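Local structure of protocadherin gamma-B3 (Homo sapiens, 5K8R) at residues T71-F76 against H88-I93; N206-F212 against D293-A299; I326-L332 against T376-R382. The protein probably acts as a calcium-dependent cell-adhesion protein that helps set up specific neuronal connections, seen here as its first four extracellular cadherin repeats. All coordinates share one frame. Residue numbers count along the deposited sequence, not the author numbering.

Contact 1 of 3, residues T71-F76 against H88-I93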
loop_
_atom_site.group_PDB
_atom_site.type_symbol
_atom_site.label_atom_id
_atom_site.label_comp_id
_atom_site.label_asym_id
_atom_site.label_seq_id
_atom_site.Cartn_x
_atom_site.Cartn_y
_atom_site.Cartn_z
ATOM N N THR A 71 -27.448 3.697 -43.022
ATOM C CA THR A 71 -27.963 3.449 -44.362
ATOM C C THR A 71 -26.814 3.282 -45.349
ATOM O O THR A 71 -25.755 3.890 -45.193
ATOM C CB THR A 71 -28.876 4.594 -44.838
ATOM O OG1 THR A 71 -29.568 4.195 -46.027
ATOM C CG2 THR A 71 -28.057 5.843 -45.127
ATOM N N CYS A 72 -27.028 2.453 -46.364
ATOM C CA CYS A 72 -26.007 2.200 -47.377
ATOM C C CYS A 72 -26.652 2.332 -48.750
ATOM O O CYS A 72 -27.430 1.464 -49.158
ATOM C CB CYS A 72 -25.383 0.815 -47.200
ATOM S SG CYS A 72 -23.751 0.644 -47.948
ATOM N N VAL A 73 -26.330 3.411 -49.458
ATOM C CA VAL A 73 -26.884 3.681 -50.778
ATOM C C VAL A 73 -25.742 3.841 -51.771
ATOM O O VAL A 73 -24.736 4.499 -51.479
ATOM C CB VAL A 73 -27.790 4.930 -50.774
ATOM C CG1 VAL A 73 -29.067 4.652 -49.994
ATOM C CG2 VAL A 73 -27.058 6.128 -50.187
ATOM N N LEU A 74 -25.894 3.223 -52.938
ATOM C CA LEU A 74 -24.941 3.327 -54.035
ATOM C C LEU A 74 -25.610 4.075 -55.178
ATOM O O LEU A 74 -26.583 3.582 -55.761
ATOM C CB LEU A 74 -24.474 1.947 -54.495
ATOM C CG LEU A 74 -23.599 1.145 -53.529
ATOM C CD1 LEU A 74 -23.316 -0.238 -54.089
ATOM C CD2 LEU A 74 -22.301 1.886 -53.244
ATOM N N GLU A 75 -25.094 5.257 -55.496
ATOM C CA GLU A 75 -25.665 6.117 -56.522
ATOM C C GLU A 75 -24.774 6.098 -57.755
ATOM O O GLU A 75 -23.560 6.301 -57.651
ATOM C CB GLU A 75 -25.828 7.549 -56.007
ATOM C CG GLU A 75 -26.521 7.641 -54.657
ATOM C CD GLU A 75 -26.997 9.044 -54.337
ATOM O OE1 GLU A 75 -26.580 9.991 -55.035
ATOM O OE2 GLU A 75 -27.795 9.197 -53.389
ATOM N N PHE A 76 -25.376 5.854 -58.917
ATOM C CA PHE A 76 -24.643 5.870 -60.174
ATOM C C PHE A 76 -25.572 6.361 -61.277
ATOM O O PHE A 76 -26.756 6.626 -61.049
ATOM C CB PHE A 76 -24.056 4.489 -60.494
ATOM C CG PHE A 76 -25.077 3.387 -60.544
ATOM C CD1 PHE A 76 -25.744 3.094 -61.722
ATOM C CD2 PHE A 76 -25.361 2.639 -59.414
ATOM C CE1 PHE A 76 -26.680 2.078 -61.772
ATOM C CE2 PHE A 76 -26.297 1.621 -59.457
ATOM C CZ PHE A 76 -26.956 1.341 -60.638
ATOM N N HIS A 88 -30.392 8.591 -63.353
ATOM C CA HIS A 88 -29.832 8.387 -62.025
ATOM C C HIS A 88 -30.471 7.172 -61.365
ATOM O O HIS A 88 -31.699 7.058 -61.304
ATOM C CB HIS A 88 -30.038 9.631 -61.163
ATOM C CG HIS A 88 -29.303 9.589 -59.859
ATOM N ND1 HIS A 88 -27.939 9.764 -59.769
ATOM C CD2 HIS A 88 -29.740 9.386 -58.594
ATOM C CE1 HIS A 88 -27.567 9.673 -58.504
ATOM N NE2 HIS A 88 -28.641 9.444 -57.771
ATOM N N VAL A 89 -29.633 6.262 -60.874
ATOM C CA VAL A 89 -30.081 5.049 -60.204
ATOM C C VAL A 89 -29.432 4.997 -58.829
ATOM O O VAL A 89 -28.225 5.234 -58.697
ATOM C CB VAL A 89 -29.739 3.786 -61.015
ATOM C CG1 VAL A 89 -30.288 2.545 -60.322
ATOM C CG2 VAL A 89 -30.279 3.894 -62.432
ATOM N N THR A 90 -30.233 4.696 -57.811
ATOM C CA THR A 90 -29.743 4.489 -56.457
ATOM C C THR A 90 -30.139 3.096 -55.991
ATOM O O THR A 90 -31.280 2.667 -56.190
ATOM C CB THR A 90 -30.289 5.550 -55.492
ATOM O OG1 THR A 90 -31.719 5.549 -55.539
ATOM C CG2 THR A 90 -29.789 6.929 -55.882
ATOM N N VAL A 91 -29.192 2.387 -55.383
ATOM C CA VAL A 91 -29.394 1.014 -54.932
ATOM C C VAL A 91 -29.074 0.962 -53.446
ATOM O O VAL A 91 -27.920 1.162 -53.044
ATOM C CB VAL A 91 -28.530 0.014 -55.712
ATOM C CG1 VAL A 91 -28.811 -1.406 -55.241
ATOM C CG2 VAL A 91 -28.779 0.145 -57.206
ATOM N N LEU A 92 -30.085 0.647 -52.641
ATOM C CA LEU A 92 -29.913 0.514 -51.201
ATOM C C LEU A 92 -29.354 -0.878 -50.914
ATOM O O LEU A 92 -29.876 -1.879 -51.405
ATOM C CB LEU A 92 -31.243 0.713 -50.476
ATOM C CG LEU A 92 -31.221 0.530 -48.957
ATOM C CD1 LEU A 92 -30.319 1.566 -48.304
ATOM C CD2 LEU A 92 -32.630 0.605 -48.387
ATOM N N ILE A 93 -28.288 -0.935 -50.123
ATOM C CA ILE A 93 -27.635 -2.193 -49.782
ATOM C C ILE A 93 -28.040 -2.561 -48.361
ATOM O O ILE A 93 -27.581 -1.945 -47.392
ATOM C CB ILE A 93 -26.110 -2.094 -49.922
ATOM C CG1 ILE A 93 -25.730 -1.733 -51.360
ATOM C CG2 ILE A 93 -25.449 -3.395 -49.499
ATOM C CD1 ILE A 93 -26.275 -2.693 -52.396
HETATM O O HOH W 1 -28.954 0.030 -45.197
#

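Contact 2 of 3, residues N206-F212 against D293-A299. With CA (calcium ion), chain H; CA (calcium ion), chain I; CA (calcium ion), chain J.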
loop_
_atom_site.group_PDB
_atom_site.type_symbol
_atom_site.label_atom_id
_atom_site.label_comp_id
_atom_site.label_asym_id
_atom_site.label_seq_id
_atom_site.Cartn_x
_atom_site.Cartn_y
_atom_site.Cartn_z
ATOM N N ASN A 206 -4.312 -5.066 3.702
ATOM C CA ASN A 206 -3.749 -5.355 5.021
ATOM C C ASN A 206 -4.865 -5.565 6.046
ATOM O O ASN A 206 -5.002 -4.839 7.030
ATOM C CB ASN A 206 -2.807 -4.236 5.449
ATOM C CG ASN A 206 -1.926 -4.637 6.615
ATOM O OD1 ASN A 206 -1.290 -5.690 6.593
ATOM N ND2 ASN A 206 -1.898 -3.806 7.648
ATOM N N ASP A 207 -5.673 -6.595 5.796
ATOM C CA ASP A 207 -6.797 -6.930 6.658
ATOM C C ASP A 207 -6.462 -8.018 7.671
ATOM O O ASP A 207 -7.372 -8.549 8.317
ATOM C CB ASP A 207 -8.004 -7.352 5.812
ATOM C CG ASP A 207 -7.651 -8.384 4.755
ATOM O OD1 ASP A 207 -6.642 -9.100 4.918
ATOM O OD2 ASP A 207 -8.394 -8.481 3.754
ATOM N N ASN A 208 -5.188 -8.360 7.825
ATOM C CA ASN A 208 -4.759 -9.394 8.766
ATOM C C ASN A 208 -3.626 -8.854 9.626
ATOM O O ASN A 208 -2.522 -8.601 9.101
ATOM C CB ASN A 208 -4.320 -10.657 8.031
ATOM C CG ASN A 208 -5.475 -11.376 7.366
ATOM O OD1 ASN A 208 -6.199 -12.137 8.008
ATOM N ND2 ASN A 208 -5.654 -11.142 6.070
ATOM N N PRO A 209 -3.843 -8.653 10.922
ATOM C CA PRO A 209 -2.750 -8.225 11.802
ATOM C C PRO A 209 -1.795 -9.373 12.069
ATOM O O PRO A 209 -2.133 -10.540 11.820
ATOM C CB PRO A 209 -3.477 -7.796 13.089
ATOM C CG PRO A 209 -4.927 -7.667 12.707
ATOM C CD PRO A 209 -5.138 -8.664 11.617
ATOM N N PRO A 210 -0.588 -9.088 12.561
ATOM C CA PRO A 210 0.314 -10.176 12.954
ATOM C C PRO A 210 -0.258 -10.961 14.124
ATOM O O PRO A 210 -1.004 -10.433 14.952
ATOM C CB PRO A 210 1.605 -9.445 13.347
ATOM C CG PRO A 210 1.518 -8.118 12.663
ATOM C CD PRO A 210 0.061 -7.770 12.653
ATOM N N VAL A 211 0.095 -12.244 14.182
ATOM C CA VAL A 211 -0.378 -13.147 15.226
ATOM C C VAL A 211 0.823 -13.890 15.795
ATOM O O VAL A 211 1.476 -14.659 15.079
ATOM C CB VAL A 211 -1.426 -14.142 14.702
ATOM C CG1 VAL A 211 -1.717 -15.203 15.753
ATOM C CG2 VAL A 211 -2.702 -13.413 14.309
ATOM N N PHE A 212 1.110 -13.663 17.073
ATOM C CA PHE A 212 2.189 -14.382 17.735
ATOM C C PHE A 212 1.797 -15.835 17.961
ATOM O O PHE A 212 0.641 -16.145 18.264
ATOM C CB PHE A 212 2.537 -13.725 19.070
ATOM C CG PHE A 212 3.478 -12.563 18.949
ATOM C CD1 PHE A 212 4.824 -12.772 18.694
ATOM C CD2 PHE A 212 3.023 -11.265 19.104
ATOM C CE1 PHE A 212 5.696 -11.706 18.585
ATOM C CE2 PHE A 212 3.891 -10.195 18.998
ATOM C CZ PHE A 212 5.229 -10.417 18.740
ATOM N N ASP A 293 3.492 -4.662 11.073
ATOM C CA ASP A 293 3.574 -4.972 9.655
ATOM C C ASP A 293 3.692 -3.679 8.848
ATOM O O ASP A 293 3.887 -2.588 9.402
ATOM C CB ASP A 293 2.374 -5.823 9.216
ATOM C CG ASP A 293 1.035 -5.155 9.489
ATOM O OD1 ASP A 293 1.012 -3.980 9.912
ATOM O OD2 ASP A 293 -0.003 -5.814 9.263
ATOM N N GLY A 294 3.574 -3.804 7.524
ATOM C CA GLY A 294 3.693 -2.633 6.668
ATOM C C GLY A 294 2.537 -1.662 6.826
ATOM O O GLY A 294 2.727 -0.445 6.752
ATOM N N GLY A 295 1.333 -2.181 7.045
ATOM C CA GLY A 295 0.160 -1.367 7.279
ATOM C C GLY A 295 -0.029 -0.919 8.711
ATOM O O GLY A 295 -1.117 -0.450 9.062
ATOM N N HIS A 296 0.998 -1.064 9.550
ATOM C CA HIS A 296 1.013 -0.601 10.935
ATOM C C HIS A 296 0.024 -1.344 11.827
ATOM O O HIS A 296 -0.371 -0.825 12.876
ATOM C CB HIS A 296 0.769 0.911 11.018
ATOM C CG HIS A 296 1.717 1.718 10.188
ATOM N ND1 HIS A 296 1.402 2.168 8.924
ATOM C CD2 HIS A 296 2.979 2.142 10.434
ATOM C CE1 HIS A 296 2.425 2.843 8.431
ATOM N NE2 HIS A 296 3.395 2.841 9.328
ATOM N N HIS A 297 -0.388 -2.548 11.441
ATOM C CA HIS A 297 -1.090 -3.421 12.372
ATOM C C HIS A 297 -0.114 -3.931 13.423
ATOM O O HIS A 297 1.037 -4.255 13.118
ATOM C CB HIS A 297 -1.734 -4.596 11.636
ATOM C CG HIS A 297 -3.106 -4.306 11.112
ATOM N ND1 HIS A 297 -3.946 -3.382 11.695
ATOM C CD2 HIS A 297 -3.787 -4.822 10.062
ATOM C CE1 HIS A 297 -5.085 -3.340 11.026
ATOM N NE2 HIS A 297 -5.013 -4.204 10.030
ATOM N N THR A 298 -0.575 -4.002 14.668
ATOM C CA THR A 298 0.289 -4.325 15.792
ATOM C C THR A 298 -0.208 -5.565 16.523
ATOM O O THR A 298 -1.406 -5.864 16.542
ATOM C CB THR A 298 0.378 -3.152 16.775
ATOM O OG1 THR A 298 -0.941 -2.773 17.189
ATOM C CG2 THR A 298 1.064 -1.961 16.124
ATOM N N ALA A 299 0.739 -6.287 17.119
ATOM C CA ALA A 299 0.450 -7.401 18.008
ATOM C C ALA A 299 1.428 -7.344 19.171
ATOM O O ALA A 299 2.553 -6.861 19.027
ATOM C CB ALA A 299 0.550 -8.753 17.291
HETATM CA CA CA H . -0.837 -7.808 7.641
HETATM CA CA CA I . -8.659 -10.965 3.486
HETATM CA CA CA J . -5.156 -9.601 2.986
HETATM O O HOH W 2 -11.152 -10.867 3.544
#

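Contact 3 of 3, residues I326-L332 against T376-R382. With NA (sodium ion), chain M.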
loop_
_atom_site.group_PDB
_atom_site.type_symbol
_atom_site.label_atom_id
_atom_site.label_comp_id
_atom_site.label_asym_id
_atom_site.label_seq_id
_atom_site.Cartn_x
_atom_site.Cartn_y
_atom_site.Cartn_z
ATOM N N ILE A 326 45.033 -12.098 73.994
ATOM C CA ILE A 326 44.525 -13.124 74.899
ATOM C C ILE A 326 45.409 -13.139 76.138
ATOM O O ILE A 326 46.638 -13.179 76.026
ATOM C CB ILE A 326 44.507 -14.523 74.253
ATOM C CG1 ILE A 326 43.796 -14.503 72.900
ATOM C CG2 ILE A 326 43.834 -15.525 75.179
ATOM C CD1 ILE A 326 43.949 -15.792 72.132
ATOM N N GLN A 327 44.791 -13.107 77.314
ATOM C CA GLN A 327 45.534 -13.269 78.554
ATOM C C GLN A 327 45.835 -14.745 78.784
ATOM O O GLN A 327 44.978 -15.607 78.570
ATOM C CB GLN A 327 44.752 -12.690 79.732
ATOM C CG GLN A 327 44.594 -11.176 79.675
ATOM C CD GLN A 327 43.882 -10.615 80.889
ATOM O OE1 GLN A 327 43.381 -11.361 81.730
ATOM N NE2 GLN A 327 43.837 -9.291 80.988
ATOM N N GLU A 328 47.066 -15.031 79.217
ATOM C CA GLU A 328 47.512 -16.420 79.307
ATOM C C GLU A 328 46.752 -17.199 80.373
ATOM O O GLU A 328 46.612 -18.422 80.259
ATOM C CB GLU A 328 49.015 -16.477 79.579
ATOM C CG GLU A 328 49.444 -15.876 80.907
ATOM C CD GLU A 328 50.933 -16.019 81.153
ATOM O OE1 GLU A 328 51.610 -16.685 80.341
ATOM O OE2 GLU A 328 51.428 -15.464 82.158
ATOM N N ASP A 329 46.254 -16.522 81.407
ATOM C CA ASP A 329 45.519 -17.176 82.480
ATOM C C ASP A 329 44.013 -17.182 82.240
ATOM O O ASP A 329 43.244 -17.371 83.191
ATOM C CB ASP A 329 45.836 -16.509 83.821
ATOM C CG ASP A 329 45.354 -15.074 83.889
ATOM O OD1 ASP A 329 45.231 -14.432 82.824
ATOM O OD2 ASP A 329 45.099 -14.585 85.010
ATOM N N ALA A 330 43.578 -16.980 80.998
ATOM C CA ALA A 330 42.156 -16.970 80.693
ATOM C C ALA A 330 41.548 -18.348 80.920
ATOM O O ALA A 330 42.135 -19.371 80.556
ATOM C CB ALA A 330 41.923 -16.523 79.251
ATOM N N GLU A 331 40.364 -18.368 81.525
ATOM C CA GLU A 331 39.687 -19.622 81.817
ATOM C C GLU A 331 39.270 -20.324 80.529
ATOM O O GLU A 331 39.104 -19.705 79.474
ATOM C CB GLU A 331 38.462 -19.376 82.698
ATOM C CG GLU A 331 38.783 -18.793 84.064
ATOM C CD GLU A 331 37.541 -18.551 84.900
ATOM O OE1 GLU A 331 36.432 -18.531 84.325
ATOM O OE2 GLU A 331 37.674 -18.385 86.131
ATOM N N LEU A 332 39.102 -21.641 80.628
ATOM C CA LEU A 332 38.652 -22.428 79.489
ATOM C C LEU A 332 37.247 -22.005 79.080
ATOM O O LEU A 332 36.364 -21.833 79.925
ATOM C CB LEU A 332 38.679 -23.917 79.830
ATOM C CG LEU A 332 40.046 -24.527 80.147
ATOM C CD1 LEU A 332 39.898 -25.983 80.565
ATOM C CD2 LEU A 332 40.977 -24.404 78.953
ATOM N N THR A 376 38.721 -20.698 73.793
ATOM C CA THR A 376 39.869 -21.365 74.368
ATOM C C THR A 376 39.469 -22.711 74.838
ATOM O O THR A 376 38.458 -22.887 75.440
ATOM C CB THR A 376 40.497 -20.578 75.509
ATOM O OG1 THR A 376 39.508 -20.178 76.430
ATOM C CG2 THR A 376 41.119 -19.376 75.005
ATOM N N ASP A 377 40.334 -23.657 74.530
ATOM C CA ASP A 377 40.166 -25.055 74.791
ATOM C C ASP A 377 41.404 -25.724 75.344
ATOM O O ASP A 377 41.424 -26.924 75.509
ATOM C CB ASP A 377 39.927 -25.682 73.447
ATOM C CG ASP A 377 38.943 -26.739 73.482
ATOM O OD1 ASP A 377 38.983 -27.545 72.568
ATOM O OD2 ASP A 377 38.125 -26.762 74.390
ATOM N N GLY A 378 42.440 -24.960 75.609
ATOM C CA GLY A 378 43.648 -25.530 76.111
ATOM C C GLY A 378 44.461 -24.626 76.957
ATOM O O GLY A 378 44.041 -23.562 77.256
ATOM N N ALA A 379 45.643 -25.071 77.333
ATOM C CA ALA A 379 46.507 -24.261 78.178
ATOM C C ALA A 379 47.129 -23.121 77.377
ATOM O O ALA A 379 47.224 -23.164 76.147
ATOM C CB ALA A 379 47.602 -25.121 78.808
ATOM N N LEU A 380 47.558 -22.086 78.098
ATOM C CA LEU A 380 48.170 -20.913 77.492
ATOM C C LEU A 380 49.326 -20.431 78.354
ATOM O O LEU A 380 49.232 -20.422 79.584
ATOM C CB LEU A 380 47.155 -19.777 77.313
ATOM C CG LEU A 380 46.045 -19.986 76.285
ATOM C CD1 LEU A 380 45.081 -18.814 76.308
ATOM C CD2 LEU A 380 46.633 -20.171 74.896
ATOM N N ASP A 381 50.412 -20.029 77.697
ATOM C CA ASP A 381 51.567 -19.461 78.387
ATOM C C ASP A 381 52.370 -18.667 77.371
ATOM O O ASP A 381 52.824 -19.228 76.369
ATOM C CB ASP A 381 52.426 -20.558 79.023
ATOM C CG ASP A 381 53.453 -20.007 80.000
ATOM O OD1 ASP A 381 53.734 -18.790 79.963
ATOM O OD2 ASP A 381 53.985 -20.796 80.809
ATOM N N ARG A 382 52.554 -17.377 77.636
ATOM C CA ARG A 382 53.306 -16.506 76.742
ATOM C C ARG A 382 54.787 -16.875 76.667
ATOM O O ARG A 382 55.436 -16.641 75.647
ATOM C CB ARG A 382 53.151 -15.044 77.167
ATOM C CG ARG A 382 54.009 -14.073 76.371
ATOM C CD ARG A 382 53.818 -12.645 76.854
ATOM N NE ARG A 382 54.759 -11.724 76.223
ATOM C CZ ARG A 382 54.703 -11.356 74.947
ATOM N NH1 ARG A 382 55.602 -10.514 74.458
ATOM N NH2 ARG A 382 53.747 -11.830 74.159
HETATM NA NA NA M . 48.292 -19.509 81.687
#

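Contact 1 of 3, residues T71-F76 against H88-I93
The Phe76 ring lies flat against Val89, whose CB sits 4.0 Å from the ring centroid as a CH-pi contact, while Val91 CG2 meets the ring edge at Phe76 CE2 (3.7 Å). Beta-branched valines suit a strand that must present a compact hydrophobic wall, and the same face goes on with Leu74 CD1 against Ile93 CG1 (3.9 Å), covered by Phe45 and by Ile65 of helix 62-65. These strands form a beta hairpin, the F and G strands of the Greek-key cadherin sandwich in the first repeat, running antiparallel at 162°. Phe76 and Val89 exchange two backbone hydrogen bonds of 2.9 Å (Phe76 N to Val89 O, Val89 N to Phe76 O), as do Leu74 and Val91. Beyond them, Ile93 N donates to Cys72 O at 2.7 Å, just where Cys72 is tied by a disulfide to Cys66. The opposite face is more polar: in the non-hydrogen-bonded pair Glu75–Thr90, Glu75 CG packs on Thr90 CG2 (3.6 Å), leaving the carboxylate at the surface. Next along this face, Val73 CG1 touches Leu92 CD1 at 3.7 Å. On its other edge, the 88-93 strand pairs in parallel with strand 3-8 through Thr90 and Leu92.

Contact 2 of 3, residues N206-F212 against D293-A299
No clear hydrogen bond joins these two segments; a calcium ion does. The ion (chain H) takes Asn208 O at 2.4 Å from 206-212 and Asp293 OD2 at 2.7 Å from 293-299, and the side chain of Asn206 is a further ligand. Asp238, Asp240 and Asn244 complete the site. This is the DxNDN linker of cadherins, here between the second and third repeats. The Asn206 side chain and the Asn208 carbonyl serve the chain H ion, whereas Asp207 points away from the 293-299 segment and spreads its carboxylate over the other two calciums, OD1 at 2.5 Å from the chain J ion and OD2 at 2.5 Å from the chain I ion. Asp293 opens a type I turn ending at His296, which adopts a left-handed backbone conformation, and Asp293 OD1 accepts a weak bond from His297 N (2.5 Å). Within that turn Gly295 passes so close to Asn206 that a CB would clash with its side chain. Farther on, the rigid prolines pack: Pro209 CG stands over the His297 ring, 4.2 Å from its centroid, and Pro210 CB meets Ala299 CB at 4.1 Å, small enough to let Phe212 CD2 approach the same Ala299 CB at 4.0 Å. His296, turned away, packs on Ala203 of the second subunit. Beyond the linker the segments enter different sheets of the third repeat: Val211 pairs with Ile237 on strand 230-237, Ala299 with Ala291 on strand 284-292, and the Phe212 ring packs on Val289 and Ala291 of strand 284-292.

Contact 3 of 3, residues I326-L332 against T376-R382
Ile326, within the short strand 325-327, reaches inward, and its CG2 meets Leu380 CD1 at 3.7 Å; both are branched aliphatics filling the end of the repeat's core. Gln327 then turns its polar side chain away and starts a type I turn closed by Ala330 N donating to Gln327 O at 3.1 Å. Inside that turn, Glu328 is the centre of the contact. Its carbonyl O and Leu380 O each bind the sodium ion at 2.5 Å, so the cation bridges two acceptors, while Glu328 OE1 receives a hydrogen bond from Arg382 N (2.9 Å). The same OE1 lies only 3.0 Å from Asp381 OD1, a crowding of like charges eased in part because Arg382 N donates to Glu328 OE1 and Glu383 N donates to Asp381 OD1. Glu328 and Asp381 probably correspond to calcium ligands of the earlier repeats, such as Glu223 and Asp278, but the chain stops before a fifth repeat could complete such a site. Past Glu331, Leu332 lays CD2 on the loop backbone, 3.6 Å from Gly378 O. Thr376 hydrogen-bonds to Gly333 and Thr334, its hydroxyl weakly. Ile326 and Glu328 pair with strand 403-413, where Ile412 packs on Ile326 and Leu380, while Ile326 and Thr376 also rest on Val336 of strand 335-342 and on Phe362, joining both sheets of the fourth repeat.

Overall arrangement
The three contacts are strung along a rod-like chain and never touch. Centres of contacts 1 and 2 lie 71 Å apart and those of contacts 2 and 3 82 Å; the 152 Å between contacts 1 and 3 nearly equals the sum, so the array is almost straight. Metal sites at the repeat boundaries relate them. Contact 1, inside the first repeat, runs toward the first calcium linker, with the Ile93 side chain about 8 Å from a calcium ion. Contact 2 is itself part of the occupied linker between repeats two and three. Contact 3, at the far end of repeat four, holds sodium where no following repeat is present.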